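Local atomic coordinates of putative dehydrogenase (Amycolatopsis orientalis, PDB entry 5A9T), a protein that is an imine reductase that uses NADPH to reduce imines stereoselectively to amines. Residues A[133-139]-A[154-160]; A[97-103]-A[163-169]; A[21-25]-A[44-49]; A[7-11]-A[61-67]. The contacts are given in a common frame with arbitrary orientation. Where two conformers were deposited one is given. Numbering follows the deposited sequence.

Interactions 1, 3 and 4 lie in the Rossmann-type NADP-binding domain. Interaction 2 joins this domain to the start of long helix 166-193. Interactions 3 and 4 have centres about 13 Å apart. They meet where Leu24 CD1 lies 3.8 Å from Val10 CG2. Interactions 1 and 4 belong to the same sheet, with centres about 17 Å apart. Interaction 1 meets interaction 3 through Leu154 CD2 and Leu24 CG, 3.8 Å apart, and interaction 2 through Ser138 OG and Ala167 N, 2.9 Å apart. Met16, an NADP+-binding residue, has its side chain about 6 Å from that of Phe135. A bound methyltetrahydroisoquinoline lies about 13 Å from the Leu136 side chain. NADP+ is not bound to this chain.

Interaction 1: A[133-139]-A[154-160]; sequences SVFLYSG and LGDPVHL
Strands 134-139 and 156-160 run parallel. Their axes come within 4.6 Å at an angle of 33°. The register pairs Val134 with Asp156, Phe135 with Pro157, Leu136 with Val158 and Tyr137 with His159, with CA-CA distances of 4.6 to 5.1 Å. Backbone hydrogen bonds alternate: Asp156 N to Ser133 O 2.8 Å, Phe135 N to Asp156 O 3.1 Å, Val158 N to Phe135 O 3.1 Å, Tyr137 N to Val158 O 2.8 Å and Leu160 N to Tyr137 O 2.8 Å. Ser133 (t) adds a bond from OG to Leu154 O at 2.9 Å. A water links Tyr137 OH (2.8 Å) to Gly155 O (2.9 Å).

The two strands and helix 141-152 between them form a beta-alpha-beta unit, and strand 156-161 is an outermost strand of the sheet within this chain. Gly155, just before the strand, is nearly fully extended (phi 174°, psi 165°); a CB there would clash with Ser133 OG and Phe135 CD1.

Apolar contacts cover both faces. On one, Leu136 CD2 meets Val158 CB at 3.8 Å, and Leu136 CB lies 4.0 Å from Leu160 CD1. On the other, Phe135 (m) takes a CH-pi contact from Leu154 CB, 4.1 Å from the ring centroid. Tyr137 (m) sets CE2 3.7 Å from Pro157 CB. Trp209 of the second subunit packs on Val134. Separately, His159 (t) places CE1 2.9 Å from Gly139 O, at the ring edge.

Interaction 2: A[97-103]-A[163-169]; sequences GTPKEAN and EAGLAVL
This is a buried contact between two helix starts, at the junction of the NADP-binding domain and long helix 166-193. Thr98 (p) is the N-cap of helix 99-111, and its OG1 accepts from Glu101 N at 3.1 Å. Glu101 OE1 accepts from Gly97 N at 2.7 Å. Opposite, Glu163 to Leu166 form a type I turn that leads into helix 166-193. The backbones come closest at Pro99 and Gly165, with CA atoms 3.9 Å apart. Gly165 has no side chain; a CB there would clash with Pro99 CB. Pro99 CB instead rests 3.8 Å from Gly165 O. Ala102 CB lies 3.5 Å from Ala164 O and 3.8 Å from Gly165 CA. Asn103 CA is 4.1 Å from Ala164 CB. Val168 (t) points toward 97-103, with CG1 3.6 Å from Gly97 O, 3.8 Å from Thr98 CA and 4.0 Å from Pro99 CD. Pro99 CG lies 4.1 Å from Leu169 CB. Ser138 of strand 134-139 bonds to Ala164 O and Ala167 N, and His247 of the second subunit bonds to Gly97 O. Across the two segments no clear hydrogen bond forms, so the fit relies mainly on small apolar groups at close range.

Interaction 3: A[21-25]-A[44-49]; sequences AAALL and LVAKGA
Leu25 is the main side chain here, in a contact made by van der Waals packing of largely apolar side chains. Its m,t rotamer (chi1 -71°, chi2 165°) sends both methyls against the end of the other helix. Leu25 CD1 lies 3.6 Å from Leu44 O, 3.8 Å from Lys47 CB and 4.0 Å from Ala49 CB. Leu25 CD2 lies 3.6 Å from Ala49 N and 3.8 Å from Gly48 C. Leu44 is also m,t and reaches back. Leu44 CD1 sits 3.7 Å from Ala21 CB, and Leu44 CD2 is 3.7 Å from Ala22 N and 4.2 Å from Leu25 CD1. The alanines give Leu44 a shallow surface to rest on.

Helix 15-26 is the first helix of the Rossmann-type domain and follows its glycine-rich turn. Helix 42-46 comes after strand 30-34. Val33 of that strand touches both Ala21 and Leu44, and Leu44 also touches Leu13, which binds NADP+.

Helix 42-46 ends in a Schellman motif. Ala49 N bonds to Leu44 O at 3.1 Å and Gly48 N to Val45 O at 3.0 Å. Gly48 is the C-prime residue, with phi 114°. Lys47 runs m,t,m,t, so that its NZ passes 3.7 Å from Ala22 CB at the solvent-exposed edge of the contact.

Interaction 4: A[7-11]-A[61-67]; sequences PVTVA and ASRLLVV
Strands 7-11 and 64-67 are parallel neighbours in the Rossmann-type sheet, at the point of its 3-2-1-4-5-6 order where the chain crosses over. Their axes approach to 4.7 Å at 23°. Thr9 pairs with Leu65, Val10 with Val66 and Ala11 with Val67. Thr9 N donates to Leu64 O (3.0 Å), Val66 N to Thr9 O (2.8 Å) and Ala11 N to Val66 O (2.9 Å). Val10 bonds through its backbone to strand 30-34. At the Pro7 end of the pair, a water donates to Pro7 O (2.7 Å) and accepts from Leu64 N (3.0 Å). Thr9 OG1 is hydrogen-bonded to Ala58 O and lies 2.8 Å from Ser62 OG. A second water is 2.8 Å from Ser62 OG and bonds weakly to Val8 O (3.4 Å). The end of the Arg63 side chain leads off to a salt bridge of NE with Glu146. Helix 15-26, whose preceding turn holds the NADP+-binding Gly14, covers Val8, Val10 and Val66; helix 141-152 covers Leu64 on the same face. There Val8 CG1 lies 3.9 Å from both Leu64 CD2 and Val66 CG2.

Interaction 1: A[133-139]-A[154-160]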
loop_
_atom_site.group_PDB
_atom_site.type_symbol
_atom_site.label_atom_id
_atom_site.label_comp_id
_atom_site.label_asym_id
_atom_site.label_seq_id
_atom_site.Cartn_x
_atom_site.Cartn_y
_atom_site.Cartn_z
ATOM N N SER A 133 10.819 -14.206 -8.096
ATOM C CA SER A 133 11.977 -13.728 -7.423
ATOM C C SER A 133 12.608 -12.613 -8.215
ATOM O O SER A 133 12.622 -12.638 -9.457
ATOM C CB SER A 133 12.955 -14.854 -7.304
ATOM O OG SER A 133 14.241 -14.418 -6.771
ATOM N N VAL A 134 12.938 -11.532 -7.492
ATOM C CA VAL A 134 13.521 -10.284 -8.053
ATOM C C VAL A 134 14.717 -9.974 -7.211
ATOM O O VAL A 134 14.648 -9.988 -5.987
ATOM C CB VAL A 134 12.540 -9.084 -8.021
ATOM C CG1 VAL A 134 13.182 -7.794 -8.439
ATOM C CG2 VAL A 134 11.390 -9.442 -8.937
ATOM N N PHE A 135 15.825 -9.658 -7.869
ATOM C CA PHE A 135 17.046 -9.182 -7.195
ATOM C C PHE A 135 17.415 -7.850 -7.796
ATOM O O PHE A 135 17.403 -7.694 -9.037
ATOM C CB PHE A 135 18.227 -10.134 -7.462
ATOM C CG PHE A 135 18.274 -11.446 -6.705
ATOM C CD1 PHE A 135 17.153 -12.221 -6.461
ATOM C CD2 PHE A 135 19.463 -11.949 -6.320
ATOM C CE1 PHE A 135 17.195 -13.417 -5.770
ATOM C CE2 PHE A 135 19.464 -13.126 -5.609
ATOM C CZ PHE A 135 18.365 -13.879 -5.366
ATOM N N LEU A 136 17.619 -6.837 -6.945
ATOM C CA LEU A 136 18.010 -5.503 -7.377
ATOM C C LEU A 136 19.543 -5.354 -7.273
ATOM O O LEU A 136 20.108 -5.786 -6.267
ATOM C CB LEU A 136 17.366 -4.415 -6.556
ATOM C CG LEU A 136 15.826 -4.523 -6.459
ATOM C CD1 LEU A 136 15.322 -3.378 -5.587
ATOM C CD2 LEU A 136 15.144 -4.478 -7.799
ATOM N N TYR A 137 20.175 -4.854 -8.300
ATOM C CA TYR A 137 21.601 -4.700 -8.340
ATOM C C TYR A 137 22.059 -3.253 -8.593
ATOM O O TYR A 137 21.415 -2.486 -9.281
ATOM C CB TYR A 137 22.223 -5.589 -9.430
ATOM C CG TYR A 137 22.037 -7.052 -9.241
ATOM C CD1 TYR A 137 22.885 -7.812 -8.497
ATOM C CD2 TYR A 137 20.936 -7.749 -9.821
ATOM C CE1 TYR A 137 22.676 -9.156 -8.281
ATOM C CE2 TYR A 137 20.747 -9.067 -9.656
ATOM C CZ TYR A 137 21.608 -9.798 -8.889
ATOM O OH TYR A 137 21.469 -11.134 -8.688
ATOM N N SER A 138 23.229 -2.966 -8.082
ATOM C CA SER A 138 23.878 -1.689 -8.288
ATOM C C SER A 138 25.400 -1.857 -8.258
ATOM O O SER A 138 25.946 -2.608 -7.468
ATOM C CB SER A 138 23.292 -0.607 -7.274
ATOM O OG SER A 138 23.537 -0.945 -5.998
ATOM N N GLY A 139 26.039 -1.055 -9.103
ATOM C CA GLY A 139 27.523 -1.151 -9.258
ATOM C C GLY A 139 27.812 -1.273 -10.708
ATOM O O GLY A 139 27.102 -0.906 -11.583
ATOM N N LEU A 154 18.799 -16.880 -10.364
ATOM C CA LEU A 154 18.464 -16.653 -9.017
ATOM C C LEU A 154 17.099 -15.903 -8.911
ATOM O O LEU A 154 16.369 -16.044 -7.902
ATOM C CB LEU A 154 19.531 -15.824 -8.324
ATOM C CG LEU A 154 20.975 -16.418 -8.376
ATOM C CD1 LEU A 154 21.988 -15.487 -7.770
ATOM C CD2 LEU A 154 21.020 -17.748 -7.652
ATOM N N GLY A 155 16.877 -15.011 -9.823
ATOM C CA GLY A 155 15.689 -14.128 -9.816
ATOM C C GLY A 155 15.831 -13.125 -10.916
ATOM O O GLY A 155 16.924 -12.925 -11.500
ATOM N N ASP A 156 14.777 -12.425 -11.301
ATOM C CA ASP A 156 14.803 -11.444 -12.287
ATOM C C ASP A 156 15.792 -10.346 -11.909
ATOM O O ASP A 156 15.566 -9.680 -10.911
ATOM C CB ASP A 156 13.439 -10.765 -12.503
ATOM C CG ASP A 156 13.416 -9.850 -13.691
ATOM O OD1 ASP A 156 14.178 -10.060 -14.648
ATOM O OD2 ASP A 156 12.554 -8.899 -13.726
ATOM N N PRO A 157 16.843 -10.096 -12.699
ATOM C CA PRO A 157 17.855 -9.181 -12.255
ATOM C C PRO A 157 17.566 -7.770 -12.788
ATOM O O PRO A 157 17.326 -7.587 -13.979
ATOM C CB PRO A 157 19.111 -9.744 -12.888
ATOM C CG PRO A 157 18.653 -10.400 -14.124
ATOM C CD PRO A 157 17.285 -10.903 -13.862
ATOM N N VAL A 158 17.581 -6.758 -11.945
ATOM C CA VAL A 158 17.345 -5.365 -12.259
ATOM C C VAL A 158 18.543 -4.536 -11.873
ATOM O O VAL A 158 18.956 -4.520 -10.755
ATOM C CB VAL A 158 16.103 -4.812 -11.502
ATOM C CG1 VAL A 158 15.940 -3.353 -11.859
ATOM C CG2 VAL A 158 14.871 -5.567 -11.906
ATOM N N HIS A 159 19.198 -3.848 -12.817
ATOM C CA HIS A 159 20.280 -2.989 -12.559
ATOM C C HIS A 159 19.775 -1.586 -12.376
ATOM O O HIS A 159 19.300 -0.964 -13.357
ATOM C CB HIS A 159 21.297 -3.083 -13.731
ATOM C CG HIS A 159 22.527 -2.289 -13.510
ATOM N ND1 HIS A 159 23.548 -2.595 -12.661
ATOM C CD2 HIS A 159 22.929 -1.159 -14.154
ATOM C CE1 HIS A 159 24.503 -1.660 -12.717
ATOM N NE2 HIS A 159 24.126 -0.768 -13.604
ATOM N N LEU A 160 20.031 -1.084 -11.215
ATOM C CA LEU A 160 19.465 0.234 -10.817
ATOM C C LEU A 160 20.333 1.340 -11.259
ATOM O O LEU A 160 19.855 2.448 -11.459
ATOM C CB LEU A 160 19.297 0.329 -9.345
ATOM C CG LEU A 160 18.337 -0.708 -8.740
ATOM C CD1 LEU A 160 18.479 -0.678 -7.258
ATOM C CD2 LEU A 160 16.909 -0.485 -9.191
HETATM O O HOH W 1 19.225 -12.177 -9.978
#

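Interaction 2: A[97-103]-A[163-169]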
loop_
_atom_site.group_PDB
_atom_site.type_symbol
_atom_site.label_atom_id
_atom_site.label_comp_id
_atom_site.label_asym_id
_atom_site.label_seq_id
_atom_site.Cartn_x
_atom_site.Cartn_y
_atom_site.Cartn_z
ATOM N N GLY A 97 24.945 -4.285 4.580
ATOM C CA GLY A 97 23.968 -3.763 5.635
ATOM C C GLY A 97 23.377 -2.420 5.257
ATOM O O GLY A 97 22.095 -2.169 5.469
ATOM N N THR A 98 24.212 -1.530 4.734
ATOM C CA THR A 98 23.866 -0.170 4.416
ATOM C C THR A 98 24.419 0.389 3.151
ATOM O O THR A 98 25.392 -0.181 2.605
ATOM C CB THR A 98 24.381 0.814 5.512
ATOM O OG1 THR A 98 25.817 0.822 5.477
ATOM C CG2 THR A 98 23.923 0.399 6.925
ATOM N N PRO A 99 23.968 1.508 2.627
ATOM C CA PRO A 99 24.563 2.053 1.447
ATOM C C PRO A 99 26.033 2.413 1.616
ATOM O O PRO A 99 26.865 2.126 0.732
ATOM C CB PRO A 99 23.723 3.305 1.102
ATOM C CG PRO A 99 22.413 2.962 1.685
ATOM C CD PRO A 99 22.659 2.218 2.923
ATOM N N LYS A 100 26.415 2.937 2.747
ATOM C CA LYS A 100 27.818 3.325 2.959
ATOM C C LYS A 100 28.673 2.061 2.927
ATOM O O LYS A 100 29.804 2.155 2.335
ATOM C CB LYS A 100 27.923 4.080 4.335
ATOM C CG LYS A 100 29.242 4.019 5.109
ATOM N N GLU A 101 28.217 0.931 3.476
ATOM C CA GLU A 101 28.966 -0.332 3.527
ATOM C C GLU A 101 29.115 -0.887 2.119
ATOM O O GLU A 101 30.216 -1.262 1.673
ATOM C CB GLU A 101 28.259 -1.364 4.363
ATOM C CG GLU A 101 28.303 -1.182 5.877
ATOM C CD GLU A 101 27.680 -2.374 6.585
ATOM O OE1 GLU A 101 27.101 -3.299 5.957
ATOM O OE2 GLU A 101 27.731 -2.428 7.782
ATOM N N ALA A 102 28.092 -0.813 1.334
ATOM C CA ALA A 102 28.241 -1.121 -0.135
ATOM C C ALA A 102 29.294 -0.317 -0.815
ATOM O O ALA A 102 30.080 -0.906 -1.588
ATOM C CB ALA A 102 26.890 -0.976 -0.887
ATOM N N ASN A 103 29.325 1.004 -0.636
ATOM C CA ASN A 103 30.314 1.858 -1.232
ATOM C C ASN A 103 31.723 1.531 -0.770
ATOM O O ASN A 103 32.685 1.625 -1.599
ATOM C CB ASN A 103 29.949 3.282 -0.875
ATOM C CG ASN A 103 29.263 3.903 -2.012
ATOM O OD1 ASN A 103 29.924 4.316 -2.944
ATOM N ND2 ASN A 103 27.998 3.717 -2.100
ATOM N N GLU A 163 26.003 3.518 -8.773
ATOM C CA GLU A 163 26.329 3.781 -7.415
ATOM C C GLU A 163 26.137 2.538 -6.577
ATOM O O GLU A 163 25.020 1.956 -6.547
ATOM C CB GLU A 163 25.441 4.932 -6.877
ATOM C CG GLU A 163 25.761 5.378 -5.431
ATOM C CD GLU A 163 24.740 6.388 -4.865
ATOM O OE1 GLU A 163 24.043 7.103 -5.629
ATOM O OE2 GLU A 163 24.621 6.477 -3.643
ATOM N N ALA A 164 27.130 2.111 -5.845
ATOM C CA ALA A 164 27.123 0.847 -5.224
ATOM C C ALA A 164 25.946 0.658 -4.182
ATOM O O ALA A 164 25.376 -0.422 -4.037
ATOM C CB ALA A 164 28.467 0.520 -4.581
ATOM N N GLY A 165 25.625 1.745 -3.483
ATOM C CA GLY A 165 24.615 1.675 -2.423
ATOM C C GLY A 165 23.160 1.740 -2.937
ATOM O O GLY A 165 22.272 1.703 -2.043
ATOM N N LEU A 166 22.840 1.876 -4.188
ATOM C CA LEU A 166 21.440 2.061 -4.685
ATOM C C LEU A 166 20.566 0.838 -4.374
ATOM O O LEU A 166 19.407 0.971 -3.927
ATOM C CB LEU A 166 21.276 2.396 -6.128
ATOM C CG LEU A 166 21.806 3.721 -6.587
ATOM C CD1 LEU A 166 21.880 3.677 -8.076
ATOM C CD2 LEU A 166 20.825 4.855 -6.154
ATOM N N ALA A 167 21.101 -0.399 -4.515
ATOM C CA ALA A 167 20.233 -1.535 -4.193
ATOM C C ALA A 167 19.874 -1.625 -2.791
ATOM O O ALA A 167 18.634 -1.857 -2.516
ATOM C CB ALA A 167 20.958 -2.853 -4.650
ATOM N N VAL A 168 20.754 -1.423 -1.824
ATOM C CA VAL A 168 20.423 -1.472 -0.370
ATOM C C VAL A 168 19.463 -0.319 -0.110
ATOM O O VAL A 168 18.545 -0.479 0.691
ATOM C CB VAL A 168 21.621 -1.324 0.630
ATOM C CG1 VAL A 168 21.137 -1.368 2.104
ATOM C CG2 VAL A 168 22.588 -2.460 0.469
ATOM N N LEU A 169 19.689 0.829 -0.735
ATOM C CA LEU A 169 18.821 1.983 -0.437
ATOM C C LEU A 169 17.400 1.641 -0.959
ATOM O O LEU A 169 16.412 1.955 -0.243
ATOM C CB LEU A 169 19.355 3.206 -1.076
ATOM C CG LEU A 169 18.597 4.507 -0.872
ATOM C CD1 LEU A 169 18.483 4.832 0.595
ATOM C CD2 LEU A 169 19.253 5.628 -1.638
#

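Interaction 3: A[21-25]-A[44-49]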
loop_
_atom_site.group_PDB
_atom_site.type_symbol
_atom_site.label_atom_id
_atom_site.label_comp_id
_atom_site.label_asym_id
_atom_site.label_seq_id
_atom_site.Cartn_x
_atom_site.Cartn_y
_atom_site.Cartn_z
ATOM N N ALA A 21 23.059 -21.192 -3.512
ATOM C CA ALA A 21 23.826 -22.256 -4.036
ATOM C C ALA A 21 22.972 -23.387 -4.639
ATOM O O ALA A 21 23.267 -23.859 -5.715
ATOM C CB ALA A 21 24.701 -22.814 -2.930
ATOM N N ALA A 22 21.862 -23.723 -3.981
ATOM C CA ALA A 22 20.950 -24.694 -4.498
ATOM C C ALA A 22 20.341 -24.324 -5.819
ATOM O O ALA A 22 20.296 -25.123 -6.736
ATOM C CB ALA A 22 19.871 -25.014 -3.496
ATOM N N ALA A 23 19.979 -23.017 -5.970
ATOM C CA ALA A 23 19.459 -22.550 -7.213
ATOM C C ALA A 23 20.489 -22.654 -8.306
ATOM O O ALA A 23 20.198 -22.965 -9.458
ATOM C CB ALA A 23 18.912 -21.151 -7.022
ATOM N N LEU A 24 21.752 -22.291 -8.044
ATOM C CA LEU A 24 22.770 -22.380 -9.058
ATOM C C LEU A 24 23.107 -23.821 -9.484
ATOM O O LEU A 24 23.284 -24.097 -10.642
ATOM C CB LEU A 24 24.035 -21.638 -8.570
ATOM C CG LEU A 24 23.882 -20.141 -8.353
ATOM C CD1 LEU A 24 25.036 -19.633 -7.561
ATOM C CD2 LEU A 24 23.858 -19.464 -9.724
ATOM N N LEU A 25 23.012 -24.688 -8.533
ATOM C CA LEU A 25 23.157 -26.128 -8.811
ATOM C C LEU A 25 22.047 -26.631 -9.728
ATOM O O LEU A 25 22.372 -27.341 -10.711
ATOM C CB LEU A 25 23.213 -26.963 -7.507
ATOM C CG LEU A 25 24.428 -26.865 -6.658
ATOM C CD1 LEU A 25 24.242 -27.420 -5.243
ATOM C CD2 LEU A 25 25.548 -27.607 -7.358
ATOM N N LEU A 44 24.255 -29.222 0.285
ATOM C CA LEU A 44 24.640 -28.783 -1.073
ATOM C C LEU A 44 25.556 -29.662 -1.834
ATOM O O LEU A 44 25.454 -29.910 -2.999
ATOM C CB LEU A 44 25.291 -27.380 -0.983
ATOM C CG LEU A 44 24.314 -26.329 -0.416
ATOM C CD1 LEU A 44 25.004 -25.113 0.013
ATOM C CD2 LEU A 44 23.170 -26.058 -1.418
ATOM N N VAL A 45 26.490 -30.270 -1.091
ATOM C CA VAL A 45 27.343 -31.328 -1.652
ATOM C C VAL A 45 26.575 -32.591 -2.170
ATOM O O VAL A 45 26.830 -33.069 -3.262
ATOM C CB VAL A 45 28.412 -31.691 -0.577
ATOM C CG1 VAL A 45 29.224 -32.863 -0.989
ATOM C CG2 VAL A 45 29.407 -30.570 -0.403
ATOM N N ALA A 46 25.527 -32.888 -1.456
ATOM C CA ALA A 46 24.658 -33.986 -1.883
ATOM C C ALA A 46 23.937 -33.644 -3.154
ATOM O O ALA A 46 23.648 -34.531 -3.951
ATOM C CB ALA A 46 23.722 -34.361 -0.777
ATOM N N LYS A 47 23.745 -32.324 -3.443
ATOM C CA LYS A 47 23.267 -31.874 -4.734
ATOM C C LYS A 47 24.319 -31.583 -5.852
ATOM O O LYS A 47 23.951 -31.061 -6.906
ATOM C CB LYS A 47 22.359 -30.643 -4.466
ATOM C CG LYS A 47 20.986 -31.000 -3.887
ATOM C CD LYS A 47 20.130 -29.781 -3.518
ATOM C CE LYS A 47 20.638 -29.124 -2.234
ATOM N NZ LYS A 47 19.689 -28.194 -1.534
ATOM N N GLY A 48 25.628 -31.855 -5.681
ATOM C CA GLY A 48 26.625 -31.690 -6.708
ATOM C C GLY A 48 27.677 -30.590 -6.405
ATOM O O GLY A 48 28.666 -30.533 -7.082
ATOM N N ALA A 49 27.502 -29.893 -5.305
ATOM C CA ALA A 49 28.488 -28.872 -4.901
ATOM C C ALA A 49 29.767 -29.425 -4.378
ATOM O O ALA A 49 29.739 -30.583 -3.845
ATOM C CB ALA A 49 27.937 -27.912 -3.900
#

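Interaction 4: A[7-11]-A[61-67]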
loop_
_atom_site.group_PDB
_atom_site.type_symbol
_atom_site.label_atom_id
_atom_site.label_comp_id
_atom_site.label_asym_id
_atom_site.label_seq_id
_atom_site.Cartn_x
_atom_site.Cartn_y
_atom_site.Cartn_z
ATOM N N PRO A 7 31.621 -22.138 -13.694
ATOM C CA PRO A 7 31.887 -22.298 -12.305
ATOM C C PRO A 7 31.370 -21.020 -11.525
ATOM O O PRO A 7 31.450 -19.899 -12.024
ATOM C CB PRO A 7 33.420 -22.364 -12.244
ATOM C CG PRO A 7 33.866 -21.662 -13.422
ATOM C CD PRO A 7 32.874 -21.982 -14.491
ATOM N N VAL A 8 30.834 -21.238 -10.345
ATOM C CA VAL A 8 30.449 -20.157 -9.491
ATOM C C VAL A 8 30.803 -20.559 -8.068
ATOM O O VAL A 8 30.650 -21.736 -7.721
ATOM C CB VAL A 8 28.928 -19.887 -9.524
ATOM C CG1 VAL A 8 28.637 -18.690 -8.606
ATOM C CG2 VAL A 8 28.437 -19.729 -10.929
ATOM N N THR A 9 31.275 -19.645 -7.233
ATOM C CA THR A 9 31.493 -19.884 -5.863
ATOM C C THR A 9 30.419 -19.159 -5.063
ATOM O O THR A 9 30.165 -17.968 -5.316
ATOM C CB THR A 9 32.869 -19.406 -5.464
ATOM O OG1 THR A 9 33.876 -20.238 -6.065
ATOM C CG2 THR A 9 33.084 -19.442 -3.981
ATOM N N VAL A 10 29.904 -19.791 -4.022
ATOM C CA VAL A 10 29.050 -19.132 -3.027
ATOM C C VAL A 10 29.756 -19.150 -1.707
ATOM O O VAL A 10 30.100 -20.245 -1.175
ATOM C CB VAL A 10 27.690 -19.836 -2.947
ATOM C CG1 VAL A 10 26.863 -19.179 -1.831
ATOM C CG2 VAL A 10 26.961 -19.809 -4.256
ATOM N N ALA A 11 30.035 -17.992 -1.136
ATOM C CA ALA A 11 30.605 -17.832 0.152
ATOM C C ALA A 11 29.577 -17.362 1.162
ATOM O O ALA A 11 29.069 -16.245 1.086
ATOM C CB ALA A 11 31.755 -16.844 0.109
ATOM N N ALA A 61 38.429 -20.986 -7.317
ATOM C CA ALA A 61 37.667 -21.954 -8.093
ATOM C C ALA A 61 36.896 -21.316 -9.246
ATOM O O ALA A 61 36.505 -21.990 -10.204
ATOM C CB ALA A 61 36.684 -22.738 -7.230
ATOM N N SER A 62 36.549 -20.034 -9.075
ATOM C CA SER A 62 35.579 -19.380 -9.927
ATOM C C SER A 62 35.947 -17.935 -10.131
ATOM O O SER A 62 36.493 -17.340 -9.270
ATOM C CB SER A 62 34.124 -19.432 -9.346
ATOM O OG SER A 62 33.836 -20.733 -8.812
ATOM N N ARG A 63 35.552 -17.373 -11.296
ATOM C CA ARG A 63 35.665 -15.941 -11.468
ATOM C C ARG A 63 34.502 -15.232 -10.706
ATOM O O ARG A 63 34.720 -14.196 -10.065
ATOM C CB ARG A 63 35.658 -15.540 -12.916
ATOM C CG ARG A 63 35.519 -14.042 -13.187
ATOM C CD ARG A 63 35.742 -13.709 -14.671
ATOM N NE ARG A 63 35.233 -12.355 -15.054
ATOM C CZ ARG A 63 35.815 -11.227 -14.785
ATOM N NH1 ARG A 63 36.935 -11.124 -14.076
ATOM N NH2 ARG A 63 35.345 -10.059 -15.194
ATOM N N LEU A 64 33.304 -15.818 -10.796
ATOM C CA LEU A 64 32.100 -15.244 -10.163
ATOM C C LEU A 64 31.972 -15.745 -8.749
ATOM O O LEU A 64 31.846 -16.947 -8.499
ATOM C CB LEU A 64 30.853 -15.630 -10.987
ATOM C CG LEU A 64 29.542 -15.083 -10.343
ATOM C CD1 LEU A 64 29.528 -13.611 -10.305
ATOM C CD2 LEU A 64 28.391 -15.662 -11.120
ATOM N N LEU A 65 32.085 -14.806 -7.811
ATOM C CA LEU A 65 32.039 -15.072 -6.360
ATOM C C LEU A 65 30.762 -14.412 -5.845
ATOM O O LEU A 65 30.676 -13.192 -5.793
ATOM C CB LEU A 65 33.220 -14.512 -5.637
ATOM C CG LEU A 65 34.562 -14.846 -6.304
ATOM C CD1 LEU A 65 35.721 -14.026 -5.681
ATOM C CD2 LEU A 65 34.912 -16.349 -6.347
ATOM N N VAL A 66 29.786 -15.215 -5.458
ATOM C CA VAL A 66 28.519 -14.763 -4.861
ATOM C C VAL A 66 28.600 -14.778 -3.377
ATOM O O VAL A 66 28.913 -15.887 -2.808
ATOM C CB VAL A 66 27.385 -15.650 -5.355
ATOM C CG1 VAL A 66 26.065 -15.248 -4.713
ATOM C CG2 VAL A 66 27.184 -15.508 -6.855
ATOM N N VAL A 67 28.616 -13.629 -2.707
ATOM C CA VAL A 67 28.940 -13.537 -1.292
ATOM C C VAL A 67 27.628 -13.237 -0.531
ATOM O O VAL A 67 26.937 -12.256 -0.871
ATOM C CB VAL A 67 30.024 -12.534 -1.049
ATOM C CG1 VAL A 67 30.340 -12.473 0.444
ATOM C CG2 VAL A 67 31.284 -12.867 -1.798
HETATM O O HOH W 2 33.230 -18.031 -12.764
HETATM O O HOH W 3 33.260 -23.507 -8.869
#